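Local atomic coordinates of insect group II chitinase (Ostrinia furnacalis, PDB entry 5Y2A), a protein that probably hydrolyses chitin, the beta-1,4-linked polymer of N-acetylglucosamine, as a glycoside hydrolase family 18 catalytic domain of an insect group II chitinase. Residues E1-V5 with R333-G339; V208-Y212 with H327-Y331; G244-Y248 with L362-I366. The contacts are given in a common frame with arbitrary orientation. Numbering follows the deposited sequence.

Contact 1: residues E1-V5 with R333-G339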
loop_
_atom_site.group_PDB
_atom_site.type_symbol
_atom_site.label_atom_id
_atom_site.label_comp_id
_atom_site.label_asym_id
_atom_site.label_seq_id
_atom_site.Cartn_x
_atom_site.Cartn_y
_atom_site.Cartn_z
ATOM N N GLU A 1 5.198 -23.788 -31.138
ATOM C CA GLU A 1 4.912 -22.378 -30.910
ATOM C C GLU A 1 3.441 -22.077 -31.233
ATOM O O GLU A 1 3.032 -20.933 -31.447
ATOM C CB GLU A 1 5.900 -21.512 -31.717
ATOM C CG GLU A 1 5.415 -20.980 -33.055
ATOM C CD GLU A 1 6.490 -20.212 -33.803
ATOM O OE1 GLU A 1 6.283 -19.004 -34.048
ATOM O OE2 GLU A 1 7.532 -20.811 -34.151
ATOM N N ARG A 2 2.587 -23.124 -31.206
ATOM C CA ARG A 2 1.131 -22.917 -31.395
ATOM C C ARG A 2 0.498 -22.110 -30.256
ATOM O O ARG A 2 -0.271 -21.278 -30.509
ATOM C CB ARG A 2 0.302 -24.195 -31.524
ATOM C CG ARG A 2 -1.149 -24.000 -31.921
ATOM C CD ARG A 2 -1.921 -25.343 -31.935
ATOM N NE ARG A 2 -3.184 -25.331 -32.648
ATOM C CZ ARG A 2 -4.330 -25.826 -32.192
ATOM N NH1 ARG A 2 -4.385 -26.370 -31.002
ATOM N NH2 ARG A 2 -5.434 -25.767 -32.910
ATOM N N PHE A 3 0.847 -22.417 -29.023
ATOM C CA PHE A 3 0.292 -21.687 -27.887
ATOM C C PHE A 3 1.421 -21.053 -27.091
ATOM O O PHE A 3 2.473 -21.665 -26.893
ATOM C CB PHE A 3 -0.550 -22.591 -26.968
ATOM C CG PHE A 3 -1.812 -23.107 -27.611
ATOM C CD1 PHE A 3 -2.867 -22.249 -27.880
ATOM C CD2 PHE A 3 -1.934 -24.444 -27.957
ATOM C CE1 PHE A 3 -4.023 -22.712 -28.479
ATOM C CE2 PHE A 3 -3.089 -24.916 -28.560
ATOM C CZ PHE A 3 -4.133 -24.052 -28.821
ATOM N N LYS A 4 1.201 -19.821 -26.645
ATOM C CA LYS A 4 2.175 -19.127 -25.819
ATOM C C LYS A 4 1.893 -19.354 -24.338
ATOM O O LYS A 4 0.747 -19.539 -23.923
ATOM C CB LYS A 4 2.163 -17.624 -26.119
ATOM C CG LYS A 4 2.452 -17.266 -27.571
ATOM C CD LYS A 4 2.420 -15.744 -27.776
ATOM C CE LYS A 4 2.902 -15.354 -29.172
ATOM N NZ LYS A 4 2.045 -15.939 -30.242
ATOM N N VAL A 5 2.960 -19.363 -23.539
ATOM C CA VAL A 5 2.845 -19.274 -22.085
ATOM C C VAL A 5 3.665 -18.054 -21.691
ATOM O O VAL A 5 4.902 -18.091 -21.696
ATOM C CB VAL A 5 3.312 -20.541 -21.365
ATOM C CG1 VAL A 5 3.180 -20.366 -19.847
ATOM C CG2 VAL A 5 2.497 -21.744 -21.825
ATOM N N ARG A 333 -7.269 -23.605 -25.272
ATOM C CA ARG A 333 -7.060 -24.504 -26.394
ATOM C C ARG A 333 -8.364 -24.766 -27.143
ATOM O O ARG A 333 -8.379 -24.766 -28.382
ATOM C CB ARG A 333 -6.428 -25.803 -25.906
ATOM C CG ARG A 333 -5.840 -26.604 -27.023
ATOM C CD ARG A 333 -4.852 -27.606 -26.510
ATOM N NE ARG A 333 -4.406 -28.468 -27.593
ATOM C CZ ARG A 333 -3.377 -29.301 -27.505
ATOM N NH1 ARG A 333 -2.686 -29.384 -26.377
ATOM N NH2 ARG A 333 -3.039 -30.048 -28.546
ATOM N N ALA A 334 -9.468 -24.953 -26.418
ATOM C CA ALA A 334 -10.749 -25.203 -27.072
ATOM C C ALA A 334 -11.197 -24.008 -27.901
ATOM O O ALA A 334 -11.717 -24.178 -29.010
ATOM C CB ALA A 334 -11.810 -25.566 -26.033
ATOM N N MET A 335 -11.033 -22.796 -27.365
ATOM C CA MET A 335 -11.348 -21.551 -28.060
ATOM C C MET A 335 -10.318 -21.180 -29.117
ATOM O O MET A 335 -10.522 -20.186 -29.826
ATOM C CB MET A 335 -11.472 -20.410 -27.043
ATOM C CG MET A 335 -12.693 -20.483 -26.144
ATOM S SD MET A 335 -14.198 -19.936 -26.971
ATOM C CE MET A 335 -13.890 -18.179 -27.036
ATOM N N GLU A 336 -9.216 -21.927 -29.220
ATOM C CA GLU A 336 -8.160 -21.660 -30.199
ATOM C C GLU A 336 -7.592 -20.247 -30.045
ATOM O O GLU A 336 -7.422 -19.505 -31.015
ATOM C CB GLU A 336 -8.670 -21.908 -31.624
ATOM C CG GLU A 336 -9.226 -23.318 -31.814
ATOM C CD GLU A 336 -9.827 -23.542 -33.189
ATOM O OE1 GLU A 336 -9.452 -24.534 -33.845
ATOM O OE2 GLU A 336 -10.683 -22.732 -33.608
ATOM N N LEU A 337 -7.266 -19.890 -28.806
ATOM C CA LEU A 337 -6.731 -18.572 -28.504
ATOM C C LEU A 337 -5.210 -18.604 -28.652
ATOM O O LEU A 337 -4.630 -19.603 -29.078
ATOM C CB LEU A 337 -7.165 -18.137 -27.106
ATOM C CG LEU A 337 -8.679 -18.164 -26.877
ATOM C CD1 LEU A 337 -9.025 -17.728 -25.457
ATOM C CD2 LEU A 337 -9.395 -17.293 -27.905
ATOM N N GLY A 338 -4.546 -17.502 -28.288
ATOM C CA GLY A 338 -3.103 -17.418 -28.458
ATOM C C GLY A 338 -2.295 -18.087 -27.366
ATOM O O GLY A 338 -1.149 -18.490 -27.599
ATOM N N GLY A 339 -2.848 -18.196 -26.166
ATOM C CA GLY A 339 -2.129 -18.852 -25.090
ATOM C C GLY A 339 -2.635 -18.382 -23.737
ATOM O O GLY A 339 -3.715 -17.799 -23.629
HETATM O O HOH W 1 0.093 -18.331 -30.153
#
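The contact starts at Arg2, whose extended side chain runs alongside the end of helix 322-334. Its NH2 stays 4.3 Å from Glu336 OE1, too far for a salt bridge, while NH1 lies 4.0 Å from Arg333 NE, a close approach of like charges; Arg333 NH1 has its own partner, the carbonyl of Val369. Glu336 leaves the helix with positive phi in a Schellman motif, turning the chain back toward the N-terminal strand. Phe3 fills the angle of that turn. Its CZ packs 3.6 Å from Arg333 CG, and its ring edge faces carbonyl oxygens, with CE1 3.2 Å from Leu337 O. Lys4 then begins the strand pairing: Lys4 N donates a nearly straight hydrogen bond of 2.9 Å to Gly338 O, and Lys4 lies opposite Gly339 in a parallel bridge, CA to CA 4.4 Å. Lys4 also pairs with Ser340, so it bonds to the residues before and after Gly339. A CB on Gly339 would run into Lys4 O, which sits just 3.2 Å from Gly339 CA. One water ties the ends together, donating to Arg2 O (3.0 Å) and Gly338 O (2.8 Å) and accepting from Lys4 NZ (3.1 Å). Strand 339-343 thus meets strand 4-10, the parallel seam between last and first strands that closes a TIM barrel.

Contact 2: residues V208-Y212 with H327-Y331. With NAG (2-acetamido-2-deoxy-beta-D-glucopyranose), chain C.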
loop_
_atom_site.group_PDB
_atom_site.type_symbol
_atom_site.label_atom_id
_atom_site.label_comp_id
_atom_site.label_asym_id
_atom_site.label_seq_id
_atom_site.Cartn_x
_atom_site.Cartn_y
_atom_site.Cartn_z
ATOM N N VAL A 208 -11.640 -13.840 -7.250
ATOM C CA VAL A 208 -10.664 -13.004 -7.942
ATOM C C VAL A 208 -10.795 -13.124 -9.457
ATOM O O VAL A 208 -10.528 -12.163 -10.187
ATOM C CB VAL A 208 -9.239 -13.367 -7.464
ATOM C CG1 VAL A 208 -8.968 -14.870 -7.661
ATOM C CG2 VAL A 208 -8.191 -12.528 -8.194
ATOM N N ALA A 209 -11.207 -14.287 -9.967
ATOM C CA ALA A 209 -11.208 -14.535 -11.411
ATOM C C ALA A 209 -12.274 -15.561 -11.763
ATOM O O ALA A 209 -11.969 -16.701 -12.136
ATOM C CB ALA A 209 -9.828 -15.002 -11.877
ATOM N N PRO A 210 -13.549 -15.173 -11.692
ATOM C CA PRO A 210 -14.620 -16.096 -12.088
ATOM C C PRO A 210 -14.473 -16.492 -13.548
ATOM O O PRO A 210 -14.107 -15.678 -14.394
ATOM C CB PRO A 210 -15.901 -15.283 -11.851
ATOM C CG PRO A 210 -15.491 -14.109 -10.988
ATOM C CD PRO A 210 -14.064 -13.834 -11.356
ATOM N N MET A 211 -14.725 -17.770 -13.830
ATOM C CA MET A 211 -14.613 -18.280 -15.192
ATOM C C MET A 211 -15.902 -18.079 -15.984
ATOM O O MET A 211 -15.870 -17.554 -17.102
ATOM C CB MET A 211 -14.231 -19.762 -15.165
ATOM C CG MET A 211 -14.060 -20.369 -16.543
ATOM S SD MET A 211 -12.633 -19.687 -17.402
ATOM C CE MET A 211 -13.213 -19.596 -19.088
ATOM N N TYR A 212 -17.037 -18.482 -15.410
ATOM C CA TYR A 212 -18.345 -18.369 -16.042
ATOM C C TYR A 212 -19.291 -17.635 -15.100
ATOM O O TYR A 212 -18.994 -17.443 -13.920
ATOM C CB TYR A 212 -18.913 -19.753 -16.407
ATOM C CG TYR A 212 -17.974 -20.566 -17.275
ATOM C CD1 TYR A 212 -17.639 -20.133 -18.551
ATOM C CD2 TYR A 212 -17.416 -21.749 -16.815
ATOM C CE1 TYR A 212 -16.772 -20.858 -19.352
ATOM C CE2 TYR A 212 -16.553 -22.488 -17.607
ATOM C CZ TYR A 212 -16.235 -22.035 -18.876
ATOM O OH TYR A 212 -15.374 -22.759 -19.670
ATOM N N HIS A 327 -8.366 -25.910 -16.266
ATOM C CA HIS A 327 -9.549 -25.609 -17.065
ATOM C C HIS A 327 -9.336 -24.378 -17.933
ATOM O O HIS A 327 -9.734 -24.358 -19.103
ATOM C CB HIS A 327 -10.772 -25.393 -16.176
ATOM C CG HIS A 327 -12.009 -25.071 -16.955
ATOM N ND1 HIS A 327 -12.734 -26.033 -17.623
ATOM C CD2 HIS A 327 -12.616 -23.890 -17.223
ATOM C CE1 HIS A 327 -13.753 -25.465 -18.242
ATOM N NE2 HIS A 327 -13.701 -24.164 -18.021
ATOM N N LYS A 328 -8.729 -23.329 -17.373
ATOM C CA LYS A 328 -8.557 -22.109 -18.148
ATOM C C LYS A 328 -7.593 -22.320 -19.305
ATOM O O LYS A 328 -7.791 -21.756 -20.391
ATOM C CB LYS A 328 -8.108 -20.976 -17.226
ATOM C CG LYS A 328 -9.244 -20.518 -16.318
ATOM C CD LYS A 328 -8.818 -19.424 -15.345
ATOM C CE LYS A 328 -10.038 -18.907 -14.569
ATOM N NZ LYS A 328 -9.672 -17.840 -13.587
ATOM N N ALA A 329 -6.576 -23.159 -19.107
ATOM C CA ALA A 329 -5.687 -23.507 -20.207
ATOM C C ALA A 329 -6.414 -24.345 -21.251
ATOM O O ALA A 329 -6.202 -24.163 -22.454
ATOM C CB ALA A 329 -4.461 -24.249 -19.669
ATOM N N GLU A 330 -7.277 -25.266 -20.814
ATOM C CA GLU A 330 -8.047 -26.053 -21.770
ATOM C C GLU A 330 -9.077 -25.197 -22.491
ATOM O O GLU A 330 -9.354 -25.428 -23.675
ATOM C CB GLU A 330 -8.709 -27.239 -21.058
ATOM C CG GLU A 330 -7.689 -28.252 -20.574
ATOM C CD GLU A 330 -8.296 -29.512 -19.982
ATOM O OE1 GLU A 330 -9.421 -29.456 -19.442
ATOM O OE2 GLU A 330 -7.620 -30.558 -20.044
ATOM N N TYR A 331 -9.631 -24.194 -21.803
ATOM C CA TYR A 331 -10.490 -23.208 -22.454
ATOM C C TYR A 331 -9.748 -22.482 -23.568
ATOM O O TYR A 331 -10.288 -22.280 -24.663
ATOM C CB TYR A 331 -10.996 -22.215 -21.410
ATOM C CG TYR A 331 -11.816 -21.063 -21.945
ATOM C CD1 TYR A 331 -13.190 -21.183 -22.108
ATOM C CD2 TYR A 331 -11.227 -19.845 -22.246
ATOM C CE1 TYR A 331 -13.950 -20.123 -22.569
ATOM C CE2 TYR A 331 -11.980 -18.779 -22.716
ATOM C CZ TYR A 331 -13.344 -18.928 -22.873
ATOM O OH TYR A 331 -14.108 -17.878 -23.333
HETATM C C1 NAG C . -19.372 -18.243 -22.607
HETATM C C2 NAG C . -20.486 -19.219 -22.253
HETATM C C3 NAG C . -21.325 -19.543 -23.492
HETATM C C4 NAG C . -21.794 -18.273 -24.197
HETATM C C5 NAG C . -20.622 -17.320 -24.415
HETATM C C6 NAG C . -21.041 -15.973 -24.961
HETATM C C7 NAG C . -20.374 -20.923 -20.492
HETATM C C8 NAG C . -19.781 -22.233 -20.068
HETATM N N2 NAG C . -19.965 -20.446 -21.673
HETATM O O3 NAG C . -22.431 -20.337 -23.077
HETATM O O4 NAG C . -22.265 -18.579 -25.507
HETATM O O5 NAG C . -19.930 -17.078 -23.181
HETATM O O6 NAG C . -21.772 -15.221 -24.001
HETATM O O7 NAG C . -21.175 -20.317 -19.792
#
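The backbones stay well apart, so long side chains bridge most of the gap: the closest CA atoms, those of Met211 and Lys328, are 7.8 Å from each other. Lys328 leaves its helix with chi1 m and is trans at every later torsion, a fully stretched arm that brings NZ to Ala209 O for a 2.9 Å hydrogen bond, with Ala209 CB 3.3 Å from the same NZ. Asp320 forms a salt bridge with that ammonium group. Met211 combines chi1 t with chi2 p, and this bend sets its methyl over the face of the Tyr331 ring: CE is 3.4 Å from the ring centroid and nearly on the ring normal, a CH-pi contact, while SD, 5.0 Å from the same centroid, adds a Met-aromatic contact. SD also rests 3.7 Å from Lys328 CG. Tyr331 and His327, one helical turn apart, both take chi1 t. With Tyr212 in chi1 m, its OH meets His327 NE2 at 2.7 Å in a hydrogen bond. The two rings meet rim to rim, planes at 79°. Tyr331 OH bonds to Asn225, at the start of helix 224-233. On one face of Tyr212 lies the acetyl methyl of the sugar, NAG C8 3.4 Å from Tyr212 CD1. Asn225 stands in an Asn-X-Thr sequon, so the sugar is probably N-linked there. The arrangement fastens a beta-alpha loop of the TIM barrel to the helix 322-334 and puts the Tyr212 ring under the acetyl methyl of the glycan.

Contact 3: residues G244-Y248 with L362-I366; sequences GVPFY and LLTTI
This is strand-to-helix packing in a TIM barrel: strand 241-254 meets the last helix, 361-371. Build 244-246 extended (Val245 phi/psi -126/126), then let Phe247 break away at -99/28; keep 362-366 regular alpha, with Ile366 N bonded to Leu362 O at 3.2 Å. No hydrogen bond joins the segments; the nearest CA atoms, Phe247 and Leu362, are 7.2 Å apart. Leu362 points toward the strand, and the backbone sets its CB over the face of the Phe247 ring, 3.9 Å from its centroid, a CH-pi contact; chi1 m and chi2 t then carry Leu362 CD1 to 3.6 Å from Phe247 CD1. The ring is placed by chi1 m and chi2 near 1°. The helix backbone also brings Leu363 (t, p) N to 3.7 Å from Phe247 CZ and Leu363 CB to 4.0 Å from Phe247 CE2. Asp348 accepts the backbone N-H groups of both leucines. A turn on, Ile366 (m, t) directs CD1 to the ring edge, 4.0 Å from Phe247 CE1 and 4.1 Å from Val245 CG2 (chi1 t).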
loop_
_atom_site.group_PDB
_atom_site.type_symbol
_atom_site.label_atom_id
_atom_site.label_comp_id
_atom_site.label_asym_id
_atom_site.label_seq_id
_atom_site.Cartn_x
_atom_site.Cartn_y
_atom_site.Cartn_z
ATOM N N GLY A 244 -4.939 -14.379 -19.048
ATOM C CA GLY A 244 -4.203 -14.355 -17.799
ATOM C C GLY A 244 -4.837 -15.227 -16.730
ATOM O O GLY A 244 -6.058 -15.371 -16.640
ATOM N N VAL A 245 -3.977 -15.814 -15.906
ATOM C CA VAL A 245 -4.380 -16.645 -14.775
ATOM C C VAL A 245 -3.695 -16.070 -13.542
ATOM O O VAL A 245 -2.464 -15.925 -13.543
ATOM C CB VAL A 245 -3.986 -18.117 -14.991
ATOM C CG1 VAL A 245 -4.396 -18.974 -13.790
ATOM C CG2 VAL A 245 -4.571 -18.666 -16.293
ATOM N N PRO A 246 -4.428 -15.737 -12.477
ATOM C CA PRO A 246 -3.777 -15.236 -11.257
ATOM C C PRO A 246 -3.185 -16.390 -10.452
ATOM O O PRO A 246 -3.827 -17.426 -10.261
ATOM C CB PRO A 246 -4.926 -14.561 -10.498
ATOM C CG PRO A 246 -6.135 -15.397 -10.889
ATOM C CD PRO A 246 -5.895 -15.797 -12.340
ATOM N N PHE A 247 -1.948 -16.208 -9.985
ATOM C CA PHE A 247 -1.291 -17.156 -9.093
ATOM C C PHE A 247 -1.381 -16.712 -7.632
ATOM O O PHE A 247 -0.516 -17.052 -6.816
ATOM C CB PHE A 247 0.174 -17.351 -9.504
ATOM C CG PHE A 247 0.374 -18.181 -10.768
ATOM C CD1 PHE A 247 -0.708 -18.680 -11.484
ATOM C CD2 PHE A 247 1.661 -18.466 -11.222
ATOM C CE1 PHE A 247 -0.511 -19.448 -12.641
ATOM C CE2 PHE A 247 1.873 -19.227 -12.380
ATOM C CZ PHE A 247 0.785 -19.726 -13.086
ATOM N N TYR A 248 -2.433 -15.968 -7.290
ATOM C CA TYR A 248 -2.613 -15.386 -5.968
ATOM C C TYR A 248 -4.106 -15.295 -5.703
ATOM O O TYR A 248 -4.926 -15.427 -6.615
ATOM C CB TYR A 248 -1.985 -13.987 -5.869
ATOM C CG TYR A 248 -2.660 -13.025 -6.815
ATOM C CD1 TYR A 248 -2.259 -12.942 -8.143
ATOM C CD2 TYR A 248 -3.732 -12.235 -6.400
ATOM C CE1 TYR A 248 -2.891 -12.098 -9.029
ATOM C CE2 TYR A 248 -4.375 -11.384 -7.284
ATOM C CZ TYR A 248 -3.942 -11.321 -8.600
ATOM O OH TYR A 248 -4.557 -10.480 -9.495
ATOM N N LEU A 362 1.104 -24.583 -10.480
ATOM C CA LEU A 362 0.167 -23.880 -11.353
ATOM C C LEU A 362 0.753 -23.680 -12.746
ATOM O O LEU A 362 0.085 -23.929 -13.756
ATOM C CB LEU A 362 -0.232 -22.540 -10.732
ATOM C CG LEU A 362 -0.984 -22.580 -9.393
ATOM C CD1 LEU A 362 -1.310 -21.159 -8.917
ATOM C CD2 LEU A 362 -2.261 -23.420 -9.470
ATOM N N LEU A 363 2.007 -23.234 -12.824
ATOM C CA LEU A 363 2.616 -23.010 -14.132
ATOM C C LEU A 363 2.854 -24.327 -14.867
ATOM O O LEU A 363 2.726 -24.394 -16.095
ATOM C CB LEU A 363 3.924 -22.231 -13.970
ATOM C CG LEU A 363 4.629 -21.790 -15.252
ATOM C CD1 LEU A 363 3.736 -20.866 -16.065
ATOM C CD2 LEU A 363 5.949 -21.111 -14.914
ATOM N N THR A 364 3.218 -25.379 -14.138
ATOM C CA THR A 364 3.399 -26.687 -14.764
ATOM C C THR A 364 2.091 -27.198 -15.358
ATOM O O THR A 364 2.076 -27.760 -16.461
ATOM C CB THR A 364 3.953 -27.673 -13.737
ATOM O OG1 THR A 364 5.232 -27.210 -13.291
ATOM C CG2 THR A 364 4.099 -29.064 -14.336
ATOM N N THR A 365 0.981 -27.005 -14.640
ATOM C CA THR A 365 -0.327 -27.408 -15.147
ATOM C C THR A 365 -0.663 -26.706 -16.462
ATOM O O THR A 365 -1.168 -27.339 -17.400
ATOM C CB THR A 365 -1.396 -27.124 -14.088
ATOM O OG1 THR A 365 -1.163 -27.956 -12.942
ATOM C CG2 THR A 365 -2.781 -27.389 -14.639
ATOM N N ILE A 366 -0.384 -25.401 -16.555
ATOM C CA ILE A 366 -0.656 -24.664 -17.790
ATOM C C ILE A 366 0.222 -25.174 -18.935
ATOM O O ILE A 366 -0.243 -25.322 -20.075
ATOM C CB ILE A 366 -0.480 -23.150 -17.547
ATOM C CG1 ILE A 366 -1.583 -22.645 -16.602
ATOM C CG2 ILE A 366 -0.492 -22.383 -18.864
ATOM C CD1 ILE A 366 -1.409 -21.207 -16.119
#

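In the fold
Contact 1 closes the barrel, contact 3 packs helix 361-371 on the barrel wall, and contact 2 ties helix 322-334 to a beta-alpha loop. Contact 2 is nested inside the chain loop closed by contact 1, and both use helix 322-334; Leu337 CD1 touches Tyr331 CE2 at 4.2 Å. Contact 3 crosses both others along the chain. It meets contact 1 through Val5 CG1 and Leu363 CD1 (3.9 Å), and contact 2 through Ala209 CB and Pro246 CG (3.8 Å); the centres of contacts 2 and 3 lie about 11 Å apart. The NAG on Tyr212 of contact 2 is probably an N-linked glycan, not substrate in the active site; the side chain of Leu337 in contact 1 is about 11 Å from a bound NAG.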